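Local coordinates for hypothetical protein (Bacteroides thetaiotaomicron, PDB 2OBB) that binds a magnesium ion and is probably a hydrolase of the haloacid dehalogenase (HAD) type, although its substrate is not known, at residues Leu93-Arg98 with Glu111-Lys116; Ile6-Asp11 with Glu31-Leu36; Gly12-His17 with Ile58-Ala63. All coordinates share one frame; numbering follows the deposited sequence.

Interaction 1 of 3, residues Leu93-Arg98 with Glu111-Lys116; sequences LFIDDR and EMIKEK. With MG (magnesium ion), chain B.
L93 and I113 make the closest touch between strand 93-95 and helix 106-115: CD2 of L93 comes within 3.7 Å of CD1 of I113, and the two branched chains pass each other at a slant. CG of L93 stands opposite the backbone N (chi1 -156°), which brings CD2 to the helix. I95, two residues on and therefore on the same face of the strand, adds a looser approach, its CD1 lying 4.3 Å from CD1 of I113. Leucine and isoleucine suit this largely buried seam because their branched, apolar ends fill it without a polar group that would need a partner. I95 also packs on W106 and I109 of the same helix and on I6 of the neighbouring strand. Strand 93-95 is an outer strand of the chain's parallel sheet, in a Rossmann-like core consistent with the HAD fold, and the acidic residues follow at its C-terminal end. There D97 binds magnesium through OD1 at 2.1 Å, while its OD2 accepts a hydrogen bond from a metal-bound water 2.6 Å away. That water in turn accepts from NE of R98 at 3.2 Å, in the plane of the guanidinium group. D96 shapes the turn: its OD1 takes the backbone N of R98 at 3.0 Å with an N-H...O angle of 166°, an Asx turn, and also accepts from a second metal water. Behind this shell, K88 of the second subunit forms a salt bridge with D96 OD2.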
loop_
_atom_site.group_PDB
_atom_site.type_symbol
_atom_site.label_atom_id
_atom_site.label_comp_id
_atom_site.label_asym_id
_atom_site.label_seq_id
_atom_site.Cartn_x
_atom_site.Cartn_y
_atom_site.Cartn_z
ATOM N N LEU A 93 -6.858 -4.607 2.865
ATOM C CA LEU A 93 -6.701 -4.118 1.509
ATOM C C LEU A 93 -6.154 -2.684 1.531
ATOM O O LEU A 93 -6.505 -1.901 2.434
ATOM C CB LEU A 93 -8.050 -4.110 0.813
ATOM C CG LEU A 93 -8.054 -4.186 -0.713
ATOM C CD1 LEU A 93 -7.818 -5.664 -1.139
ATOM C CD2 LEU A 93 -9.363 -3.639 -1.264
ATOM N N PHE A 94 -5.316 -2.357 0.539
ATOM C CA PHE A 94 -4.786 -1.023 0.379
ATOM C C PHE A 94 -5.143 -0.466 -1.010
ATOM O O PHE A 94 -4.882 -1.082 -2.036
ATOM C CB PHE A 94 -3.269 -1.028 0.581
ATOM C CG PHE A 94 -2.838 -1.399 1.975
ATOM C CD1 PHE A 94 -2.688 -2.731 2.344
ATOM C CD2 PHE A 94 -2.604 -0.415 2.919
ATOM C CE1 PHE A 94 -2.268 -3.083 3.642
ATOM C CE2 PHE A 94 -2.174 -0.747 4.239
ATOM C CZ PHE A 94 -2.001 -2.074 4.595
ATOM N N ILE A 95 -5.749 0.703 -1.025
ATOM C CA ILE A 95 -6.039 1.385 -2.272
ATOM C C ILE A 95 -5.178 2.622 -2.235
ATOM O O ILE A 95 -5.397 3.506 -1.401
ATOM C CB ILE A 95 -7.541 1.756 -2.393
ATOM C CG1 ILE A 95 -8.408 0.496 -2.242
ATOM C CG2 ILE A 95 -7.820 2.495 -3.750
ATOM C CD1 ILE A 95 -9.905 0.760 -2.238
ATOM N N ASP A 96 -4.206 2.682 -3.145
ATOM C CA ASP A 96 -3.192 3.724 -3.132
ATOM C C ASP A 96 -2.658 3.974 -4.552
ATOM O O ASP A 96 -2.297 3.031 -5.277
ATOM C CB ASP A 96 -2.066 3.254 -2.238
ATOM C CG ASP A 96 -1.231 4.384 -1.710
ATOM O OD1 ASP A 96 -0.846 5.215 -2.563
ATOM O OD2 ASP A 96 -0.901 4.367 -0.465
ATOM N N ASP A 97 -2.581 5.230 -4.966
ATOM C CA ASP A 97 -2.155 5.477 -6.363
ATOM C C ASP A 97 -0.681 5.151 -6.522
ATOM O O ASP A 97 -0.203 5.050 -7.632
ATOM C CB ASP A 97 -2.442 6.900 -6.805
ATOM C CG ASP A 97 -1.672 7.914 -5.991
ATOM O OD1 ASP A 97 -1.798 7.890 -4.748
ATOM O OD2 ASP A 97 -0.926 8.726 -6.587
ATOM N N ARG A 98 0.033 4.963 -5.412
ATOM C CA ARG A 98 1.457 4.591 -5.474
ATOM C C ARG A 98 1.698 3.096 -5.329
ATOM O O ARG A 98 2.830 2.653 -5.259
ATOM C CB ARG A 98 2.290 5.350 -4.460
ATOM C CG ARG A 98 2.236 6.853 -4.703
ATOM C CD ARG A 98 3.126 7.566 -3.700
ATOM N NE ARG A 98 2.934 9.010 -3.715
ATOM C CZ ARG A 98 3.821 9.886 -3.252
ATOM N NH1 ARG A 98 4.985 9.490 -2.725
ATOM N NH2 ARG A 98 3.541 11.170 -3.330
ATOM N N GLU A 111 -15.398 -3.495 -8.936
ATOM C CA GLU A 111 -15.515 -4.863 -9.463
ATOM C C GLU A 111 -14.513 -5.825 -8.810
ATOM O O GLU A 111 -14.858 -6.955 -8.482
ATOM C CB GLU A 111 -15.379 -4.885 -10.982
ATOM C CG GLU A 111 -15.307 -6.262 -11.585
ATOM C CD GLU A 111 -15.276 -6.245 -13.118
ATOM O OE1 GLU A 111 -15.112 -5.140 -13.710
ATOM O OE2 GLU A 111 -15.415 -7.335 -13.740
HETATM N N MSE A 112 -13.276 -5.391 -8.615
HETATM C CA MSE A 112 -12.247 -6.281 -8.054
HETATM C C MSE A 112 -12.577 -6.721 -6.614
HETATM O O MSE A 112 -12.500 -7.912 -6.280
HETATM C CB MSE A 112 -10.872 -5.615 -8.106
HETATM C CG MSE A 112 -10.372 -5.319 -9.499
HETATM SE SE MSE A 112 -8.542 -4.571 -9.496
HETATM C CE MSE A 112 -8.700 -3.060 -8.348
ATOM N N ILE A 113 -12.942 -5.753 -5.775
ATOM C CA ILE A 113 -13.359 -6.019 -4.398
ATOM C C ILE A 113 -14.628 -6.895 -4.352
ATOM O O ILE A 113 -14.681 -7.907 -3.626
ATOM C CB ILE A 113 -13.619 -4.695 -3.648
ATOM C CG1 ILE A 113 -12.355 -3.861 -3.637
ATOM C CG2 ILE A 113 -14.119 -4.949 -2.254
ATOM C CD1 ILE A 113 -12.504 -2.543 -2.989
ATOM N N LYS A 114 -15.630 -6.494 -5.141
ATOM C CA LYS A 114 -16.937 -7.127 -5.146
ATOM C C LYS A 114 -16.892 -8.549 -5.683
ATOM O O LYS A 114 -17.490 -9.451 -5.108
ATOM C CB LYS A 114 -17.918 -6.285 -5.972
ATOM C CG LYS A 114 -19.359 -6.742 -5.880
ATOM C CD LYS A 114 -20.046 -6.172 -4.645
ATOM C CE LYS A 114 -21.426 -6.813 -4.459
ATOM N NZ LYS A 114 -22.430 -6.156 -5.337
ATOM N N GLU A 115 -16.190 -8.741 -6.792
ATOM C CA GLU A 115 -16.173 -10.021 -7.475
ATOM C C GLU A 115 -14.958 -10.860 -7.067
ATOM O O GLU A 115 -14.774 -11.974 -7.572
ATOM C CB GLU A 115 -16.198 -9.814 -8.990
ATOM C CG GLU A 115 -17.289 -8.880 -9.488
ATOM C CD GLU A 115 -18.697 -9.365 -9.140
ATOM O OE1 GLU A 115 -18.972 -10.578 -9.337
ATOM O OE2 GLU A 115 -19.527 -8.540 -8.674
ATOM N N LYS A 116 -14.151 -10.339 -6.139
ATOM C CA LYS A 116 -12.887 -10.976 -5.721
ATOM C C LYS A 116 -12.038 -11.292 -6.956
ATOM O O LYS A 116 -11.937 -12.432 -7.404
ATOM C CB LYS A 116 -13.137 -12.208 -4.846
ATOM C CG LYS A 116 -13.242 -11.890 -3.361
ATOM C CD LYS A 116 -14.324 -12.747 -2.685
ATOM C CE LYS A 116 -14.595 -12.289 -1.239
ATOM N NZ LYS A 116 -15.881 -12.868 -0.701
HETATM MG MG MG B . -1.408 9.267 -3.228
HETATM O O HOH W 1 -0.269 7.668 -2.407
HETATM O O HOH W 2 0.067 10.043 -4.531
HETATM O O HOH W 3 -0.642 10.191 -1.607
#

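Interaction 2 of 3, residues Ile6-Asp11 with Glu31-Leu36; sequences IAVDFD and ETLKLL. With MG (magnesium ion), chain B.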
loop_
_atom_site.group_PDB
_atom_site.type_symbol
_atom_site.label_atom_id
_atom_site.label_comp_id
_atom_site.label_asym_id
_atom_site.label_seq_id
_atom_site.Cartn_x
_atom_site.Cartn_y
_atom_site.Cartn_z
ATOM N N ILE A 6 -10.428 -1.590 4.686
ATOM C CA ILE A 6 -9.770 -1.095 3.488
ATOM C C ILE A 6 -9.069 0.209 3.846
ATOM O O ILE A 6 -9.734 1.139 4.330
ATOM C CB ILE A 6 -10.815 -0.848 2.408
ATOM C CG1 ILE A 6 -11.595 -2.162 2.133
ATOM C CG2 ILE A 6 -10.179 -0.293 1.146
ATOM C CD1 ILE A 6 -12.692 -2.035 1.149
ATOM N N ALA A 7 -7.745 0.277 3.613
ATOM C CA ALA A 7 -6.999 1.511 3.776
ATOM C C ALA A 7 -7.059 2.293 2.474
ATOM O O ALA A 7 -6.734 1.751 1.429
ATOM C CB ALA A 7 -5.558 1.213 4.133
ATOM N N VAL A 8 -7.477 3.552 2.525
ATOM C CA VAL A 8 -7.568 4.344 1.305
ATOM C C VAL A 8 -6.703 5.587 1.384
ATOM O O VAL A 8 -6.838 6.421 2.303
ATOM C CB VAL A 8 -9.036 4.738 0.933
ATOM C CG1 VAL A 8 -9.117 5.274 -0.555
ATOM C CG2 VAL A 8 -9.976 3.552 1.129
ATOM N N ASP A 9 -5.826 5.726 0.400
ATOM C CA ASP A 9 -4.986 6.907 0.316
ATOM C C ASP A 9 -5.847 8.111 -0.061
ATOM O O ASP A 9 -6.967 7.951 -0.537
ATOM C CB ASP A 9 -3.892 6.663 -0.699
ATOM C CG ASP A 9 -3.043 7.869 -0.938
ATOM O OD1 ASP A 9 -2.510 8.409 0.037
ATOM O OD2 ASP A 9 -2.872 8.261 -2.113
ATOM N N PHE A 10 -5.341 9.319 0.169
ATOM C CA PHE A 10 -6.095 10.479 -0.211
ATOM C C PHE A 10 -5.593 11.094 -1.521
ATOM O O PHE A 10 -6.288 10.973 -2.555
ATOM C CB PHE A 10 -6.127 11.506 0.920
ATOM C CG PHE A 10 -7.017 12.685 0.643
ATOM C CD1 PHE A 10 -8.399 12.522 0.508
ATOM C CD2 PHE A 10 -6.485 13.971 0.548
ATOM C CE1 PHE A 10 -9.245 13.626 0.274
ATOM C CE2 PHE A 10 -7.330 15.088 0.305
ATOM C CZ PHE A 10 -8.704 14.908 0.170
ATOM N N ASP A 11 -4.417 11.746 -1.492
ATOM C CA ASP A 11 -3.919 12.454 -2.676
ATOM C C ASP A 11 -3.502 11.530 -3.826
ATOM O O ASP A 11 -2.656 10.629 -3.658
ATOM C CB ASP A 11 -2.762 13.384 -2.331
ATOM C CG ASP A 11 -3.079 14.311 -1.180
ATOM O OD1 ASP A 11 -3.726 15.358 -1.399
ATOM O OD2 ASP A 11 -2.668 13.985 -0.048
ATOM N N GLU A 31 -18.506 8.386 -4.074
ATOM C CA GLU A 31 -19.578 7.464 -4.313
ATOM C C GLU A 31 -19.193 5.968 -4.230
ATOM O O GLU A 31 -19.954 5.177 -3.689
ATOM C CB GLU A 31 -20.209 7.812 -5.648
ATOM C CG GLU A 31 -20.991 6.724 -6.267
ATOM C CD GLU A 31 -21.615 7.183 -7.561
ATOM O OE1 GLU A 31 -21.793 8.430 -7.712
ATOM O OE2 GLU A 31 -21.907 6.303 -8.417
ATOM N N THR A 32 -18.044 5.579 -4.784
ATOM C CA THR A 32 -17.669 4.151 -4.831
ATOM C C THR A 32 -17.321 3.687 -3.410
ATOM O O THR A 32 -17.654 2.567 -2.988
ATOM C CB THR A 32 -16.479 3.871 -5.839
ATOM O OG1 THR A 32 -16.859 4.309 -7.158
ATOM C CG2 THR A 32 -16.109 2.375 -5.906
ATOM N N LEU A 33 -16.658 4.575 -2.684
ATOM C CA LEU A 33 -16.280 4.291 -1.328
ATOM C C LEU A 33 -17.542 4.161 -0.466
ATOM O O LEU A 33 -17.662 3.228 0.336
ATOM C CB LEU A 33 -15.315 5.365 -0.801
ATOM C CG LEU A 33 -13.871 5.314 -1.311
ATOM C CD1 LEU A 33 -13.072 6.594 -0.921
ATOM C CD2 LEU A 33 -13.163 4.063 -0.807
ATOM N N LYS A 34 -18.506 5.058 -0.663
ATOM C CA LYS A 34 -19.766 4.949 0.088
ATOM C C LYS A 34 -20.474 3.654 -0.246
ATOM O O LYS A 34 -20.987 2.974 0.640
ATOM C CB LYS A 34 -20.670 6.141 -0.144
ATOM C CG LYS A 34 -20.273 7.334 0.730
ATOM C CD LYS A 34 -20.418 8.642 -0.008
ATOM C CE LYS A 34 -21.843 9.139 -0.101
ATOM N NZ LYS A 34 -21.921 10.387 -0.957
ATOM N N LEU A 35 -20.490 3.296 -1.521
ATOM C CA LEU A 35 -21.061 2.015 -1.900
ATOM C C LEU A 35 -20.365 0.894 -1.132
ATOM O O LEU A 35 -21.033 -0.001 -0.667
ATOM C CB LEU A 35 -21.003 1.786 -3.411
ATOM C CG LEU A 35 -21.647 0.528 -3.984
ATOM C CD1 LEU A 35 -23.059 0.268 -3.415
ATOM C CD2 LEU A 35 -21.710 0.704 -5.492
ATOM N N LEU A 36 -19.039 0.954 -0.984
ATOM C CA LEU A 36 -18.288 -0.091 -0.237
ATOM C C LEU A 36 -18.679 -0.204 1.252
ATOM O O LEU A 36 -18.833 -1.298 1.781
ATOM C CB LEU A 36 -16.764 0.099 -0.393
ATOM C CG LEU A 36 -16.191 -0.217 -1.793
ATOM C CD1 LEU A 36 -14.750 0.251 -1.934
ATOM C CD2 LEU A 36 -16.324 -1.710 -2.173
HETATM MG MG MG B . -1.408 9.267 -3.228
HETATM O O HOH W 3 -0.642 10.191 -1.607
HETATM O O HOH W 1 -0.269 7.668 -2.407
HETATM O O HOH W 2 0.067 10.043 -4.531
#
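A chi1 of -166° leaves CG2 of V8 anti to the carbonyl carbon, and this is the methyl that reaches CD2 of L33, 3.8 Å away; L33 likewise swings CG away from its own carbonyl carbon (chi1 -75°), and the two side chains meet tip to tip. This packs helix 29-38 on strand 5-8, the first strand of a beta-alpha-beta unit completed by strand 42-45 in the parallel sheet. The other pair of methyls, V8 CG1 and L33 CD1, is slightly wider at 4.2 Å. One helical turn on, L36 offers CD1 to CD1 of I6 at 4.4 Å, a looser touch. The alternation of the strand puts I6 and V8 on the helix-facing side, where beta-branched residues suit the extended backbone; the leucines, branched one carbon further out than V8 and I6, offer terminal methyls from the helix. L33 also rests on L43 and W106.

Past V8 the chain leaves this apolar layer for the metal, in a sequence that fits the HAD-type DxDx(T/V) motif. D9 and D11 supply different groups: the carboxylate of D9 and the main-chain carbonyl of D11. The D11 carboxylate instead pairs with R49. Magnesium sits 2.1 Å from D9 OD2 and 1.9 Å from D11 O.

Interaction 3 of 3, residues Gly12-His17 with Ile58-Ala63; sequences GTIVEH and IEWCRA
W60, I14 and V15 make this contact, which packs helix 51-62 against the loop after strand 5-8, which holds T13, the last residue of what is probably a HAD-type DxDx(T/V) motif. The indole is brought to the loop by a chi1 of -178°, which sets CG opposite the backbone N. V15 lays CG1 over one face of the six-membered ring, 3.8 Å from its centroid and 25° off the normal, a CH-pi contact displaced toward the rim. I14 approaches the same ring obliquely, with CG2 3.8 Å from CZ3 of W60. Both aliphatic chains run past the indole in the opposite direction to it. A tryptophan suits the position because one broad ring can meet two neighbouring loop residues at once, and beta-branched isoleucine and valine present methyls close to the backbone.

R64 makes a cation-pi contact with W60, whose side chain also packs on V30, while I14 continues inward to V8 and L33. The loop is tied to itself by the backbone N of G12, which bonds to O of V15 at 2.7 Å. Glycine suits the positive phi (87°) there, since a CB would crowd the carbonyl oxygen before it. The closest atoms across the contact are CG1 of V15 and CH2 of W60, 3.5 Å apart.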
loop_
_atom_site.group_PDB
_atom_site.type_symbol
_atom_site.label_atom_id
_atom_site.label_comp_id
_atom_site.label_asym_id
_atom_site.label_seq_id
_atom_site.Cartn_x
_atom_site.Cartn_y
_atom_site.Cartn_z
ATOM N N GLY A 12 -4.090 11.771 -4.997
ATOM C CA GLY A 12 -3.843 10.947 -6.173
ATOM C C GLY A 12 -4.766 9.738 -6.233
ATOM O O GLY A 12 -4.772 9.011 -7.221
ATOM N N THR A 13 -5.533 9.523 -5.163
ATOM C CA THR A 13 -6.399 8.368 -5.035
ATOM C C THR A 13 -7.877 8.745 -4.990
ATOM O O THR A 13 -8.666 8.218 -5.756
ATOM C CB THR A 13 -6.046 7.542 -3.770
ATOM O OG1 THR A 13 -4.664 7.181 -3.818
ATOM C CG2 THR A 13 -6.894 6.257 -3.672
ATOM N N ILE A 14 -8.246 9.613 -4.043
ATOM C CA ILE A 14 -9.604 10.126 -3.907
ATOM C C ILE A 14 -9.720 11.470 -4.664
ATOM O O ILE A 14 -10.774 11.774 -5.254
ATOM C CB ILE A 14 -9.991 10.302 -2.399
ATOM C CG1 ILE A 14 -10.093 8.941 -1.682
ATOM C CG2 ILE A 14 -11.333 11.047 -2.237
ATOM C CD1 ILE A 14 -10.390 9.042 -0.200
ATOM N N VAL A 15 -8.638 12.278 -4.619
ATOM C CA VAL A 15 -8.567 13.536 -5.372
ATOM C C VAL A 15 -7.324 13.562 -6.242
ATOM O O VAL A 15 -6.371 12.858 -5.947
ATOM C CB VAL A 15 -8.562 14.776 -4.442
ATOM C CG1 VAL A 15 -9.890 14.908 -3.751
ATOM C CG2 VAL A 15 -7.403 14.700 -3.408
ATOM N N GLU A 16 -7.322 14.382 -7.298
ATOM C CA GLU A 16 -6.087 14.678 -8.020
ATOM C C GLU A 16 -5.053 15.179 -7.022
ATOM O O GLU A 16 -5.403 15.843 -6.040
ATOM C CB GLU A 16 -6.270 15.778 -9.054
ATOM C CG GLU A 16 -7.526 15.701 -9.818
ATOM C CD GLU A 16 -7.315 15.143 -11.175
ATOM O OE1 GLU A 16 -6.867 13.966 -11.282
ATOM O OE2 GLU A 16 -7.597 15.910 -12.133
ATOM N N HIS A 17 -3.784 14.879 -7.297
ATOM C CA HIS A 17 -2.694 15.184 -6.377
ATOM C C HIS A 17 -2.315 16.657 -6.454
ATOM O O HIS A 17 -1.605 17.056 -7.362
ATOM C CB HIS A 17 -1.473 14.327 -6.720
ATOM C CG HIS A 17 -0.498 14.182 -5.598
ATOM N ND1 HIS A 17 0.404 13.134 -5.532
ATOM C CD2 HIS A 17 -0.302 14.925 -4.482
ATOM C CE1 HIS A 17 1.126 13.253 -4.430
ATOM N NE2 HIS A 17 0.719 14.330 -3.778
ATOM N N ILE A 58 -10.118 15.254 5.916
ATOM C CA ILE A 58 -11.291 14.659 6.564
ATOM C C ILE A 58 -12.555 15.504 6.363
ATOM O O ILE A 58 -13.648 14.961 6.072
ATOM C CB ILE A 58 -11.027 14.429 8.060
ATOM C CG1 ILE A 58 -10.121 13.218 8.234
ATOM C CG2 ILE A 58 -12.327 14.213 8.825
ATOM C CD1 ILE A 58 -9.330 13.242 9.553
ATOM N N GLU A 59 -12.437 16.818 6.526
ATOM C CA GLU A 59 -13.604 17.675 6.343
ATOM C C GLU A 59 -14.073 17.687 4.888
ATOM O O GLU A 59 -15.274 17.688 4.621
ATOM C CB GLU A 59 -13.387 19.097 6.879
ATOM C CG GLU A 59 -14.133 19.369 8.190
ATOM C CD GLU A 59 -15.652 19.525 8.022
ATOM O OE1 GLU A 59 -16.136 19.738 6.887
ATOM O OE2 GLU A 59 -16.371 19.450 9.043
ATOM N N TRP A 60 -13.124 17.685 3.958
ATOM C CA TRP A 60 -13.464 17.626 2.546
ATOM C C TRP A 60 -14.282 16.345 2.276
ATOM O O TRP A 60 -15.275 16.368 1.533
ATOM C CB TRP A 60 -12.175 17.666 1.707
ATOM C CG TRP A 60 -12.404 17.669 0.236
ATOM C CD1 TRP A 60 -12.436 18.758 -0.598
ATOM C CD2 TRP A 60 -12.682 16.519 -0.586
ATOM N NE1 TRP A 60 -12.711 18.351 -1.897
ATOM C CE2 TRP A 60 -12.858 16.983 -1.916
ATOM C CE3 TRP A 60 -12.817 15.157 -0.322
ATOM C CZ2 TRP A 60 -13.147 16.117 -2.986
ATOM C CZ3 TRP A 60 -13.089 14.278 -1.400
ATOM C CH2 TRP A 60 -13.263 14.776 -2.710
ATOM N N CYS A 61 -13.888 15.238 2.903
ATOM C CA CYS A 61 -14.652 13.999 2.754
ATOM C C CYS A 61 -15.996 14.053 3.456
ATOM O O CYS A 61 -17.012 13.656 2.875
ATOM C CB CYS A 61 -13.864 12.788 3.228
ATOM S SG CYS A 61 -12.430 12.468 2.197
ATOM N N ARG A 62 -16.000 14.528 4.704
ATOM C CA ARG A 62 -17.230 14.663 5.495
ATOM C C ARG A 62 -18.297 15.460 4.738
ATOM O O ARG A 62 -19.466 15.080 4.711
ATOM C CB ARG A 62 -16.913 15.339 6.827
ATOM C CG ARG A 62 -18.132 15.638 7.677
ATOM C CD ARG A 62 -17.788 16.229 9.054
ATOM N NE ARG A 62 -16.903 15.340 9.821
ATOM C CZ ARG A 62 -15.640 15.623 10.163
ATOM N NH1 ARG A 62 -14.947 14.719 10.858
ATOM N NH2 ARG A 62 -15.069 16.800 9.838
ATOM N N ALA A 63 -17.876 16.555 4.105
ATOM C CA ALA A 63 -18.789 17.429 3.358
ATOM C C ALA A 63 -19.467 16.741 2.168
ATOM O O ALA A 63 -20.477 17.216 1.662
ATOM C CB ALA A 63 -18.057 18.674 2.906
#

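Interactions 1 and 2 share the sheet and the metal. Strands 93-95 and 5-8 are neighbours, probably hydrogen-bonded from L93 O to A7 N and from I95 N to A7 O, each 2.8 Å. Beyond the strand ends, D9, D97 and the D11 carbonyl meet at magnesium, with three waters completing six ligands. Interaction 3 continues the chain from D11: T13 OG1 lies 3.1 Å from D97 N, a probable hydrogen bond joining loop 12-17 to interaction 1, although the centres of those contacts are about 18 Å apart. Interactions 2 and 3 touch at two separate apolar points: L33 CD1 to I14 CD1 at 3.7 Å, and F10 CE2 to V15 CG2 at the same distance. The side chain of V15 lies about 8 Å from the metal.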